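Local coordinates for glycerate dehydrogenase related protein (Thermoplasma acidophilum, PDB 3GVX) that probably reduces small 2-keto acids such as glyoxylate and hydroxypyruvate with NAD(P)H, as a member of the D-isomer specific 2-hydroxyacid dehydrogenase family, at residues T50-Q54 with N275-F280; K123-G129 with D175-I181; A138-K142 with Q158-V162; M146-Y151 with D161-P167. All coordinates share one frame. Numbering follows the deposited sequence.

Interaction 1 (T50-Q54 with N275-F280)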
loop_
_atom_site.group_PDB
_atom_site.type_symbol
_atom_site.label_atom_id
_atom_site.label_comp_id
_atom_site.label_asym_id
_atom_site.label_seq_id
_atom_site.Cartn_x
_atom_site.Cartn_y
_atom_site.Cartn_z
ATOM N N THR B 50 0.449 -7.045 -41.297
ATOM C CA THR B 50 0.634 -7.454 -39.907
ATOM C C THR B 50 2.030 -7.188 -39.368
ATOM O O THR B 50 3.029 -7.608 -39.948
ATOM C CB THR B 50 0.366 -8.959 -39.703
ATOM O OG1 THR B 50 -0.813 -9.355 -40.413
ATOM C CG2 THR B 50 0.200 -9.258 -38.223
ATOM N N LYS B 51 2.093 -6.490 -38.244
ATOM C CA LYS B 51 3.363 -6.196 -37.601
ATOM C C LYS B 51 3.338 -6.690 -36.190
ATOM O O LYS B 51 4.347 -7.086 -35.639
ATOM C CB LYS B 51 3.602 -4.705 -37.523
ATOM C CG LYS B 51 3.826 -4.002 -38.806
ATOM C CD LYS B 51 3.934 -2.538 -38.476
ATOM C CE LYS B 51 4.471 -1.741 -39.628
ATOM N NZ LYS B 51 4.549 -0.318 -39.219
HETATM N N MSE B 52 2.160 -6.642 -35.599
HETATM C CA MSE B 52 2.043 -7.009 -34.206
HETATM C C MSE B 52 0.756 -7.689 -33.820
HETATM O O MSE B 52 -0.325 -7.296 -34.250
HETATM C CB MSE B 52 2.261 -5.754 -33.347
HETATM C CG MSE B 52 2.160 -5.953 -31.825
HETATM SE SE MSE B 52 0.426 -6.113 -31.337
HETATM C CE MSE B 52 0.240 -5.219 -30.127
ATOM N N ILE B 53 0.894 -8.697 -32.969
ATOM C CA ILE B 53 -0.238 -9.446 -32.475
ATOM C C ILE B 53 -0.245 -9.397 -30.963
ATOM O O ILE B 53 0.732 -9.764 -30.311
ATOM C CB ILE B 53 -0.167 -10.907 -32.955
ATOM C CG1 ILE B 53 -0.136 -10.926 -34.489
ATOM C CG2 ILE B 53 -1.347 -11.708 -32.414
ATOM C CD1 ILE B 53 0.035 -12.288 -35.105
ATOM N N GLN B 54 -1.357 -8.938 -30.407
ATOM C CA GLN B 54 -1.502 -8.804 -28.962
ATOM C C GLN B 54 -2.539 -9.735 -28.341
ATOM O O GLN B 54 -3.738 -9.552 -28.543
ATOM C CB GLN B 54 -1.869 -7.363 -28.615
ATOM C CG GLN B 54 -2.085 -7.134 -27.141
ATOM C CD GLN B 54 -0.791 -7.026 -26.371
ATOM O OE1 GLN B 54 0.026 -6.138 -26.623
ATOM N NE2 GLN B 54 -0.591 -7.939 -25.422
ATOM N N ASN B 275 -0.889 -1.748 -24.197
ATOM C CA ASN B 275 0.384 -2.229 -24.697
ATOM C C ASN B 275 0.472 -2.025 -26.195
ATOM O O ASN B 275 1.553 -1.842 -26.728
ATOM C CB ASN B 275 0.616 -3.707 -24.392
ATOM C CG ASN B 275 2.061 -4.110 -24.614
ATOM O OD1 ASN B 275 2.359 -5.066 -25.334
ATOM N ND2 ASN B 275 2.974 -3.373 -23.988
ATOM N N VAL B 276 -0.667 -2.076 -26.874
ATOM C CA VAL B 276 -0.704 -1.873 -28.319
ATOM C C VAL B 276 -0.286 -0.451 -28.664
ATOM O O VAL B 276 0.501 -0.212 -29.572
ATOM C CB VAL B 276 -2.115 -2.138 -28.881
ATOM C CG1 VAL B 276 -2.241 -1.530 -30.280
ATOM C CG2 VAL B 276 -2.398 -3.645 -28.899
ATOM N N ARG B 277 -0.836 0.484 -27.911
ATOM C CA ARG B 277 -0.540 1.886 -28.077
ATOM C C ARG B 277 0.926 2.167 -27.760
ATOM O O ARG B 277 1.597 2.904 -28.473
ATOM C CB ARG B 277 -1.503 2.682 -27.188
ATOM C CG ARG B 277 -0.894 3.679 -26.257
ATOM C CD ARG B 277 -1.712 4.942 -26.346
ATOM N NE ARG B 277 -1.111 5.905 -27.264
ATOM C CZ ARG B 277 -1.720 6.995 -27.717
ATOM N NH1 ARG B 277 -2.967 7.259 -27.350
ATOM N NH2 ARG B 277 -1.066 7.842 -28.503
ATOM N N ASN B 278 1.424 1.541 -26.701
ATOM C CA ASN B 278 2.812 1.708 -26.289
ATOM C C ASN B 278 3.764 1.078 -27.274
ATOM O O ASN B 278 4.844 1.591 -27.532
ATOM C CB ASN B 278 3.035 1.091 -24.921
ATOM C CG ASN B 278 2.387 1.885 -23.832
ATOM O OD1 ASN B 278 2.329 1.452 -22.678
ATOM N ND2 ASN B 278 1.896 3.065 -24.182
ATOM N N PHE B 279 3.347 -0.047 -27.826
ATOM C CA PHE B 279 4.162 -0.732 -28.795
ATOM C C PHE B 279 4.408 0.168 -29.981
ATOM O O PHE B 279 5.508 0.206 -30.510
ATOM C CB PHE B 279 3.490 -2.016 -29.270
ATOM C CG PHE B 279 4.298 -2.772 -30.280
ATOM C CD1 PHE B 279 5.273 -3.674 -29.882
ATOM C CD2 PHE B 279 4.111 -2.555 -31.635
ATOM C CE1 PHE B 279 6.043 -4.344 -30.825
ATOM C CE2 PHE B 279 4.877 -3.217 -32.577
ATOM C CZ PHE B 279 5.841 -4.110 -32.176
ATOM N N PHE B 280 3.388 0.906 -30.397
ATOM C CA PHE B 280 3.568 1.761 -31.544
ATOM C C PHE B 280 4.225 3.114 -31.328
ATOM O O PHE B 280 4.493 3.820 -32.292
ATOM C CB PHE B 280 2.264 1.853 -32.346
ATOM C CG PHE B 280 2.001 0.612 -33.151
ATOM C CD1 PHE B 280 1.093 -0.347 -32.718
ATOM C CD2 PHE B 280 2.776 0.330 -34.273
ATOM C CE1 PHE B 280 0.968 -1.569 -33.378
ATOM C CE2 PHE B 280 2.652 -0.888 -34.941
ATOM C CZ PHE B 280 1.746 -1.841 -34.487
#
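Met-52, a selenomethionine, gives up the most surface here, reaching from strand 52-54 into a hollow lined by Val-276, Phe-279 and Phe-280. Its CG sits over the face of the Phe-279 ring, 3.9 Å from the centroid in a CH-pi contact. SE follows 5.4 Å from the same centroid, an oblique Met-aromatic contact, and the side chain ends with Met-52 CE 3.3 Å from Val-276 CG2. Strand and helix axes run nearly antiparallel (158°), 9.8 Å apart: the last helix, 266-279, packs back on the five-stranded parallel sheet formed by the N-terminal part of the chain, as in the catalytic domain of this dehydrogenase family, built from both chain ends. Gln-54 rests CB on Val-276 CG2 (3.8 Å); its NE2 makes a weak hydrogen bond to Ser-76 O. Phe-280 swings its ring in, so that CZ lies 4.1 Å from Met-52 CB and CE2 meets Lys-51 CD, also at 4.1 Å, at the ring edge. Lys-51 NZ forms a salt bridge with Glu-36.

Interaction 2 (K123-G129 with D175-I181)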
loop_
_atom_site.group_PDB
_atom_site.type_symbol
_atom_site.label_atom_id
_atom_site.label_comp_id
_atom_site.label_asym_id
_atom_site.label_seq_id
_atom_site.Cartn_x
_atom_site.Cartn_y
_atom_site.Cartn_z
ATOM N N LYS B 123 12.184 1.457 5.996
ATOM C CA LYS B 123 12.651 0.102 6.151
ATOM C C LYS B 123 13.143 -0.615 4.901
ATOM O O LYS B 123 12.813 -0.252 3.777
ATOM C CB LYS B 123 11.587 -0.713 6.862
ATOM C CG LYS B 123 11.614 -0.433 8.331
ATOM C CD LYS B 123 10.290 -0.682 8.945
ATOM C CE LYS B 123 10.421 -0.760 10.445
ATOM N NZ LYS B 123 11.062 0.455 10.963
ATOM N N ALA B 124 13.927 -1.658 5.140
ATOM C CA ALA B 124 14.499 -2.445 4.069
ATOM C C ALA B 124 13.648 -3.658 3.717
ATOM O O ALA B 124 13.428 -4.555 4.534
ATOM C CB ALA B 124 15.918 -2.871 4.449
ATOM N N LEU B 125 13.156 -3.663 2.486
ATOM C CA LEU B 125 12.344 -4.764 1.982
ATOM C C LEU B 125 13.216 -5.640 1.077
ATOM O O LEU B 125 13.690 -5.191 0.027
ATOM C CB LEU B 125 11.143 -4.234 1.194
ATOM C CG LEU B 125 10.390 -5.262 0.345
ATOM C CD1 LEU B 125 9.835 -6.391 1.217
ATOM C CD2 LEU B 125 9.298 -4.549 -0.427
ATOM N N GLY B 126 13.437 -6.878 1.503
ATOM C CA GLY B 126 14.232 -7.812 0.733
ATOM C C GLY B 126 13.336 -8.642 -0.168
ATOM O O GLY B 126 12.361 -9.241 0.291
ATOM N N ILE B 127 13.645 -8.660 -1.462
ATOM C CA ILE B 127 12.852 -9.432 -2.410
ATOM C C ILE B 127 13.643 -10.603 -2.956
ATOM O O ILE B 127 14.752 -10.461 -3.469
ATOM C CB ILE B 127 12.358 -8.595 -3.607
ATOM C CG1 ILE B 127 11.515 -7.424 -3.106
ATOM C CG2 ILE B 127 11.530 -9.473 -4.541
ATOM C CD1 ILE B 127 11.246 -6.382 -4.154
ATOM N N LEU B 128 13.041 -11.769 -2.832
ATOM C CA LEU B 128 13.650 -12.991 -3.291
ATOM C C LEU B 128 13.033 -13.316 -4.645
ATOM O O LEU B 128 11.869 -13.708 -4.735
ATOM C CB LEU B 128 13.362 -14.095 -2.284
ATOM C CG LEU B 128 14.124 -15.403 -2.463
ATOM C CD1 LEU B 128 15.630 -15.161 -2.334
ATOM C CD2 LEU B 128 13.625 -16.401 -1.415
ATOM N N GLY B 129 13.816 -13.140 -5.703
ATOM C CA GLY B 129 13.305 -13.387 -7.035
ATOM C C GLY B 129 12.830 -12.059 -7.576
ATOM O O GLY B 129 11.904 -11.452 -7.032
ATOM N N ASP B 175 14.208 -6.184 6.758
ATOM C CA ASP B 175 13.275 -6.093 7.877
ATOM C C ASP B 175 12.043 -6.871 7.447
ATOM O O ASP B 175 11.289 -7.401 8.264
ATOM C CB ASP B 175 12.918 -4.632 8.161
ATOM C CG ASP B 175 14.117 -3.815 8.569
ATOM O OD1 ASP B 175 14.811 -4.203 9.518
ATOM O OD2 ASP B 175 14.375 -2.779 7.946
ATOM N N PHE B 176 11.863 -6.921 6.135
ATOM C CA PHE B 176 10.759 -7.617 5.515
ATOM C C PHE B 176 11.328 -8.377 4.342
ATOM O O PHE B 176 12.193 -7.881 3.629
ATOM C CB PHE B 176 9.721 -6.631 4.990
ATOM C CG PHE B 176 9.128 -5.752 6.042
ATOM C CD1 PHE B 176 7.965 -6.120 6.703
ATOM C CD2 PHE B 176 9.740 -4.566 6.392
ATOM C CE1 PHE B 176 7.430 -5.319 7.695
ATOM C CE2 PHE B 176 9.209 -3.758 7.388
ATOM C CZ PHE B 176 8.054 -4.136 8.037
ATOM N N VAL B 177 10.852 -9.591 4.151
ATOM C CA VAL B 177 11.305 -10.386 3.041
ATOM C C VAL B 177 10.120 -10.920 2.295
ATOM O O VAL B 177 9.213 -11.523 2.872
ATOM C CB VAL B 177 12.164 -11.574 3.476
ATOM C CG1 VAL B 177 12.258 -12.579 2.314
ATOM C CG2 VAL B 177 13.545 -11.089 3.913
ATOM N N LEU B 178 10.124 -10.673 0.998
ATOM C CA LEU B 178 9.059 -11.160 0.166
ATOM C C LEU B 178 9.578 -12.279 -0.728
ATOM O O LEU B 178 10.603 -12.140 -1.394
ATOM C CB LEU B 178 8.491 -10.054 -0.707
ATOM C CG LEU B 178 7.381 -10.686 -1.541
ATOM C CD1 LEU B 178 6.008 -10.283 -0.991
ATOM C CD2 LEU B 178 7.583 -10.297 -3.000
ATOM N N ILE B 179 8.864 -13.391 -0.747
ATOM C CA ILE B 179 9.281 -14.486 -1.586
ATOM C C ILE B 179 8.424 -14.503 -2.830
ATOM O O ILE B 179 7.221 -14.697 -2.770
ATOM C CB ILE B 179 9.175 -15.828 -0.873
ATOM C CG1 ILE B 179 9.993 -15.769 0.420
ATOM C CG2 ILE B 179 9.669 -16.936 -1.805
ATOM C CD1 ILE B 179 9.655 -16.838 1.407
ATOM N N ALA B 180 9.069 -14.252 -3.957
ATOM C CA ALA B 180 8.397 -14.239 -5.236
ATOM C C ALA B 180 9.352 -14.863 -6.255
ATOM O O ALA B 180 9.718 -14.246 -7.246
ATOM C CB ALA B 180 8.072 -12.832 -5.603
ATOM N N ILE B 181 9.759 -16.097 -5.984
ATOM C CA ILE B 181 10.694 -16.791 -6.845
ATOM C C ILE B 181 10.071 -18.093 -7.347
ATOM O O ILE B 181 9.320 -18.747 -6.633
ATOM C CB ILE B 181 12.007 -17.076 -6.072
ATOM C CG1 ILE B 181 13.166 -17.300 -7.046
ATOM C CG2 ILE B 181 11.800 -18.258 -5.126
ATOM C CD1 ILE B 181 14.523 -17.120 -6.417
#
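Leu-128 has the most surface covered by the other strand: its CD2 rests on Ile-179 CG2 (4.0 Å) and its CG faces Ile-181 CD1 (4.3 Å). Two steps back, Val-177 CG2 flanks the dip at Gly-126, where a CB would lie 3.6 Å from it. On the other face Leu-125 CD1 bends across to Phe-176 CB (3.8 Å) and Leu-178 CB (4.4 Å), while Lys-123 CD meets the Phe-176 ring edge, 3.6 Å from CE2. Helix 132-143 covers this face through Val-137, Ala-138 and Ala-141. The strands are parallel and central in a Rossmann fold, and Gly-129 opens a GxGxxG pattern consistent with dinucleotide binding. At its phi of 95° a CB would jam against the preceding carbonyl O and would also clash with Ala-180 O and Ile-181 CA, so the position calls for glycine. Gly-126 N to Phe-176 O and Leu-178 N to Gly-126 O (both 2.7 Å), Leu-128 N to Leu-178 O (2.9 Å) and Ala-180 N to Leu-128 O (3.0 Å) set the register. At the start, Asp-175 OD2 accepts Ala-124 N (3.1 Å), and Ala-124 O accepts both Asp-175 N (2.9 Å) and Phe-176 N (3.3 Å).

Interaction 3 (A138-K142 with Q158-V162); sequences AHLAK and QNVDV
Asn-159 lays its side chain (chi1 m, chi2 -31°) across one turn of helix 138-142, its CB 4.1 Å from Ala-138 CB. Ala-138 CA and Asn-159 CA are 6.0 Å apart. Asn-159 ND2 comes 3.6 Å from His-139 CA and donates to a water at 2.8 Å, which also bonds His-139 ND1 (chi1 t, 152°) at 3.0 Å; Asn-159 OD1 lies 3.4 Å from Lys-142 CG. Ala-138 and Lys-142, one turn apart (Lys-142 N to Ala-138 O 3.0 Å), point their CA-to-CB bonds toward the loop. The irregular segment 158-162 turns at Asn-159 (phi/psi -87/16°), extends at Val-160 (-113/124°) and kinks at Asp-161 (-94/-26°; chi1 m, -48°). Lys-142, with chi1 to chi3 all m and chi4 t, curls over to a salt bridge, NZ to Asp-161 OD2 at 2.9 Å and, weakly, OD1 at 3.3 Å. In this Rossmann fold the contact joins helix 132-143, after the first strand, to the loop before edge strand 162-163. Lys-142 NZ also bonds Met-146 O, and Asp-161 OD2 takes Val-148 N. Ala-138 and Ala-141 pack on strand 124-128, Leu-140 meets helix 79-97, and His-139 NE2 bonds Ala-143 O of the second subunit.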
loop_
_atom_site.group_PDB
_atom_site.type_symbol
_atom_site.label_atom_id
_atom_site.label_comp_id
_atom_site.label_asym_id
_atom_site.label_seq_id
_atom_site.Cartn_x
_atom_site.Cartn_y
_atom_site.Cartn_z
ATOM N N ALA B 138 8.344 -3.890 -5.763
ATOM C CA ALA B 138 9.369 -2.867 -5.569
ATOM C C ALA B 138 8.907 -1.457 -5.957
ATOM O O ALA B 138 9.368 -0.473 -5.388
ATOM C CB ALA B 138 10.632 -3.243 -6.340
ATOM N N HIS B 139 7.993 -1.372 -6.920
ATOM C CA HIS B 139 7.448 -0.085 -7.359
ATOM C C HIS B 139 6.600 0.466 -6.220
ATOM O O HIS B 139 6.684 1.640 -5.897
ATOM C CB HIS B 139 6.623 -0.264 -8.649
ATOM C CG HIS B 139 5.531 0.741 -8.837
ATOM N ND1 HIS B 139 5.725 1.968 -9.433
ATOM C CD2 HIS B 139 4.213 0.679 -8.533
ATOM C CE1 HIS B 139 4.574 2.614 -9.491
ATOM N NE2 HIS B 139 3.639 1.855 -8.951
ATOM N N LEU B 140 5.808 -0.399 -5.595
ATOM C CA LEU B 140 4.979 0.010 -4.463
ATOM C C LEU B 140 5.858 0.334 -3.248
ATOM O O LEU B 140 5.628 1.317 -2.549
ATOM C CB LEU B 140 3.970 -1.083 -4.101
ATOM C CG LEU B 140 2.906 -1.438 -5.141
ATOM C CD1 LEU B 140 2.044 -2.568 -4.576
ATOM C CD2 LEU B 140 2.069 -0.199 -5.497
ATOM N N ALA B 141 6.880 -0.488 -3.018
ATOM C CA ALA B 141 7.794 -0.278 -1.901
ATOM C C ALA B 141 8.502 1.073 -1.965
ATOM O O ALA B 141 8.651 1.738 -0.945
ATOM C CB ALA B 141 8.807 -1.424 -1.825
ATOM N N LYS B 142 8.918 1.487 -3.159
ATOM C CA LYS B 142 9.579 2.779 -3.327
ATOM C C LYS B 142 8.601 3.885 -2.997
ATOM O O LYS B 142 8.968 4.876 -2.397
ATOM C CB LYS B 142 10.102 2.965 -4.765
ATOM C CG LYS B 142 11.144 1.942 -5.194
ATOM C CD LYS B 142 12.281 1.821 -4.181
ATOM C CE LYS B 142 13.019 3.135 -3.958
ATOM N NZ LYS B 142 14.067 2.989 -2.897
ATOM N N GLN B 158 15.689 0.097 -11.734
ATOM C CA GLN B 158 15.975 1.256 -10.941
ATOM C C GLN B 158 15.313 1.254 -9.563
ATOM O O GLN B 158 15.715 2.030 -8.720
ATOM C CB GLN B 158 15.515 2.496 -11.687
ATOM C CG GLN B 158 14.198 2.988 -11.155
ATOM C CD GLN B 158 13.290 3.469 -12.242
ATOM O OE1 GLN B 158 13.291 4.651 -12.592
ATOM N NE2 GLN B 158 12.509 2.551 -12.802
ATOM N N ASN B 159 14.296 0.433 -9.317
ATOM C CA ASN B 159 13.684 0.465 -7.993
ATOM C C ASN B 159 14.368 -0.445 -6.978
ATOM O O ASN B 159 13.817 -0.748 -5.925
ATOM C CB ASN B 159 12.190 0.148 -8.068
ATOM C CG ASN B 159 11.397 1.270 -8.662
ATOM O OD1 ASN B 159 11.750 2.441 -8.515
ATOM N ND2 ASN B 159 10.312 0.927 -9.341
ATOM N N VAL B 160 15.579 -0.871 -7.308
ATOM C CA VAL B 160 16.355 -1.717 -6.419
ATOM C C VAL B 160 17.573 -0.965 -5.913
ATOM O O VAL B 160 18.371 -0.472 -6.700
ATOM C CB VAL B 160 16.856 -2.979 -7.119
ATOM C CG1 VAL B 160 17.792 -3.722 -6.177
ATOM C CG2 VAL B 160 15.689 -3.862 -7.565
ATOM N N ASP B 161 17.728 -0.876 -4.603
ATOM C CA ASP B 161 18.867 -0.156 -4.073
ATOM C C ASP B 161 20.060 -1.051 -3.776
ATOM O O ASP B 161 21.191 -0.595 -3.776
ATOM C CB ASP B 161 18.453 0.597 -2.812
ATOM C CG ASP B 161 17.177 1.380 -3.005
ATOM O OD1 ASP B 161 17.155 2.301 -3.843
ATOM O OD2 ASP B 161 16.178 1.070 -2.332
ATOM N N VAL B 162 19.801 -2.321 -3.512
ATOM C CA VAL B 162 20.876 -3.249 -3.196
ATOM C C VAL B 162 20.670 -4.633 -3.783
ATOM O O VAL B 162 19.599 -5.239 -3.669
ATOM C CB VAL B 162 21.061 -3.401 -1.661
ATOM C CG1 VAL B 162 22.237 -4.339 -1.367
ATOM C CG2 VAL B 162 21.259 -2.032 -1.007
HETATM O O HOH W 1 8.422 2.452 -10.740
#

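Interaction 4 (M146-Y151 with D161-P167)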
loop_
_atom_site.group_PDB
_atom_site.type_symbol
_atom_site.label_atom_id
_atom_site.label_comp_id
_atom_site.label_asym_id
_atom_site.label_seq_id
_atom_site.Cartn_x
_atom_site.Cartn_y
_atom_site.Cartn_z
HETATM N N MSE B 146 10.204 2.717 1.122
HETATM C CA MSE B 146 11.049 1.626 1.578
HETATM C C MSE B 146 12.317 1.551 0.757
HETATM O O MSE B 146 12.376 2.065 -0.345
HETATM C CB MSE B 146 10.295 0.303 1.469
HETATM C CG MSE B 146 8.863 0.385 1.971
HETATM SE SE MSE B 146 8.122 -1.268 2.049
HETATM C CE MSE B 146 8.850 -1.850 3.365
ATOM N N ARG B 147 13.319 0.889 1.309
ATOM C CA ARG B 147 14.588 0.675 0.641
ATOM C C ARG B 147 14.428 -0.740 0.093
ATOM O O ARG B 147 13.847 -1.595 0.759
ATOM C CB ARG B 147 15.713 0.752 1.674
ATOM C CG ARG B 147 17.098 0.436 1.170
ATOM C CD ARG B 147 18.105 0.467 2.343
ATOM N NE ARG B 147 19.480 0.383 1.873
ATOM C CZ ARG B 147 20.032 1.249 1.032
ATOM N NH1 ARG B 147 19.323 2.275 0.570
ATOM N NH2 ARG B 147 21.288 1.081 0.639
ATOM N N VAL B 148 14.932 -1.006 -1.105
ATOM C CA VAL B 148 14.759 -2.332 -1.679
ATOM C C VAL B 148 16.025 -3.127 -1.944
ATOM O O VAL B 148 16.963 -2.657 -2.571
ATOM C CB VAL B 148 13.906 -2.252 -2.968
ATOM C CG1 VAL B 148 13.835 -3.611 -3.648
ATOM C CG2 VAL B 148 12.495 -1.743 -2.614
ATOM N N ILE B 149 16.035 -4.347 -1.431
ATOM C CA ILE B 149 17.148 -5.246 -1.598
ATOM C C ILE B 149 16.633 -6.431 -2.396
ATOM O O ILE B 149 15.579 -7.003 -2.101
ATOM C CB ILE B 149 17.699 -5.679 -0.231
ATOM C CG1 ILE B 149 18.271 -4.440 0.466
ATOM C CG2 ILE B 149 18.757 -6.775 -0.401
ATOM C CD1 ILE B 149 18.219 -4.483 1.951
ATOM N N ALA B 150 17.366 -6.771 -3.442
ATOM C CA ALA B 150 16.939 -7.855 -4.283
ATOM C C ALA B 150 17.970 -8.928 -4.434
ATOM O O ALA B 150 19.178 -8.690 -4.481
ATOM C CB ALA B 150 16.529 -7.332 -5.647
ATOM N N TYR B 151 17.463 -10.140 -4.464
ATOM C CA TYR B 151 18.310 -11.269 -4.669
ATOM C C TYR B 151 17.770 -11.869 -5.944
ATOM O O TYR B 151 16.645 -12.378 -5.975
ATOM C CB TYR B 151 18.189 -12.272 -3.542
ATOM C CG TYR B 151 18.799 -13.569 -3.966
ATOM C CD1 TYR B 151 20.177 -13.720 -4.047
ATOM C CD2 TYR B 151 18.000 -14.597 -4.434
ATOM C CE1 TYR B 151 20.745 -14.868 -4.600
ATOM C CE2 TYR B 151 18.552 -15.747 -4.984
ATOM C CZ TYR B 151 19.927 -15.876 -5.069
ATOM O OH TYR B 151 20.470 -17.016 -5.620
ATOM N N ASP B 161 17.728 -0.876 -4.603
ATOM C CA ASP B 161 18.867 -0.156 -4.073
ATOM C C ASP B 161 20.060 -1.051 -3.776
ATOM O O ASP B 161 21.191 -0.595 -3.776
ATOM C CB ASP B 161 18.453 0.597 -2.812
ATOM C CG ASP B 161 17.177 1.380 -3.005
ATOM O OD1 ASP B 161 17.155 2.301 -3.843
ATOM O OD2 ASP B 161 16.178 1.070 -2.332
ATOM N N VAL B 162 19.801 -2.321 -3.512
ATOM C CA VAL B 162 20.876 -3.249 -3.196
ATOM C C VAL B 162 20.670 -4.633 -3.783
ATOM O O VAL B 162 19.599 -5.239 -3.669
ATOM C CB VAL B 162 21.061 -3.401 -1.661
ATOM C CG1 VAL B 162 22.237 -4.339 -1.367
ATOM C CG2 VAL B 162 21.259 -2.032 -1.007
ATOM N N ILE B 163 21.717 -5.122 -4.424
ATOM C CA ILE B 163 21.686 -6.441 -5.006
ATOM C C ILE B 163 22.455 -7.295 -4.033
ATOM O O ILE B 163 23.601 -6.991 -3.702
ATOM C CB ILE B 163 22.396 -6.461 -6.347
ATOM C CG1 ILE B 163 21.775 -5.407 -7.259
ATOM C CG2 ILE B 163 22.337 -7.864 -6.938
ATOM C CD1 ILE B 163 22.486 -5.219 -8.565
ATOM N N SER B 164 21.824 -8.349 -3.540
ATOM C CA SER B 164 22.516 -9.194 -2.596
ATOM C C SER B 164 23.283 -10.302 -3.311
ATOM O O SER B 164 23.105 -10.548 -4.507
ATOM C CB SER B 164 21.545 -9.758 -1.557
ATOM O OG SER B 164 20.513 -10.504 -2.152
ATOM N N GLU B 165 24.132 -10.971 -2.548
ATOM C CA GLU B 165 24.984 -12.030 -3.060
ATOM C C GLU B 165 24.402 -13.392 -2.856
ATOM O O GLU B 165 24.721 -14.334 -3.573
ATOM C CB GLU B 165 26.298 -11.958 -2.339
ATOM C CG GLU B 165 26.754 -10.555 -2.153
ATOM C CD GLU B 165 28.165 -10.528 -1.680
ATOM O OE1 GLU B 165 28.499 -11.369 -0.815
ATOM O OE2 GLU B 165 28.940 -9.683 -2.171
ATOM N N SER B 166 23.552 -13.497 -1.858
ATOM C CA SER B 166 22.957 -14.760 -1.552
ATOM C C SER B 166 21.693 -14.474 -0.786
ATOM O O SER B 166 21.459 -13.350 -0.351
ATOM C CB SER B 166 23.918 -15.578 -0.690
ATOM O OG SER B 166 24.370 -14.817 0.411
ATOM N N PRO B 167 20.843 -15.486 -0.641
ATOM C CA PRO B 167 19.591 -15.330 0.090
ATOM C C PRO B 167 19.893 -15.018 1.562
ATOM O O PRO B 167 19.188 -14.231 2.192
ATOM C CB PRO B 167 18.915 -16.683 -0.109
ATOM C CG PRO B 167 19.409 -17.099 -1.460
ATOM C CD PRO B 167 20.863 -16.756 -1.388
#
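Strand 147-151 pairs in parallel with 162-163, the edge strand of the Rossmann sheet. At the entry, Met-146, a selenomethionine, turns its side chain to Leu-120, Leu-125 and Ala-141, and its O accepts Lys-142 NZ. Arg-147 runs out fully extended (chi1 to chi3 all t) alongside the second segment, one face of its guanidinium over Asp-161 CB and NH2 reaching Val-162 CG2 (3.5 Å); Asp-161 OD2 stays well out of the guanidinium plane, 4.4 Å from Arg-147 NH1, and has its salt bridge with Lys-142 NZ instead. Val-148 is held through both its N and its O: N donates to Asp-161 OD2 (2.7 Å), and O takes both Asp-161 N (2.8 Å) and Val-162 N (3.0 Å). Ile-149 shares a face with Val-162, CG1 to CB 3.7 Å, and packs on Leu-170 of helix 167-172. Ala-150, on the other face with Ile-163, continues the pairing: its N donates to Val-162 O (2.7 Å) and its O accepts both Ser-164 N (2.8 Å) and Ser-164 OG (3.2 Å). Tyr-151 then covers the turn into helix 167-172, where Ser-166 is the N-cap and its OG takes Asp-169 N. Ser-164 OG lies at the ring edge, 3.2 Å from Tyr-151 CB, and Pro-167 makes a CH-pi contact with one ring face, its CG 3.9 Å from the centroid of the Tyr-151 ring.

In the fold
Interactions 2, 3 and 4 cluster in the Rossmann-type NAD-binding domain, their centres 8 to 11 Å apart. Strand 124-128, helix 132-143 and strand 147-151 follow one another as a beta-alpha-beta unit; interactions 2 and 4 pair its two strands with further strands of the seven-stranded sheet, and interaction 3, which shares Asp-161 and Val-162 with interaction 4, ties its helix to the loop before the edge strand. Interaction 1 stands apart, its centre 28 to 34 Å from theirs, on the five-stranded sheet. Its segments bracket all the others in sequence: the chain leaves this domain, builds the nucleotide-binding one, and returns by its last helix, the family's two-domain layout.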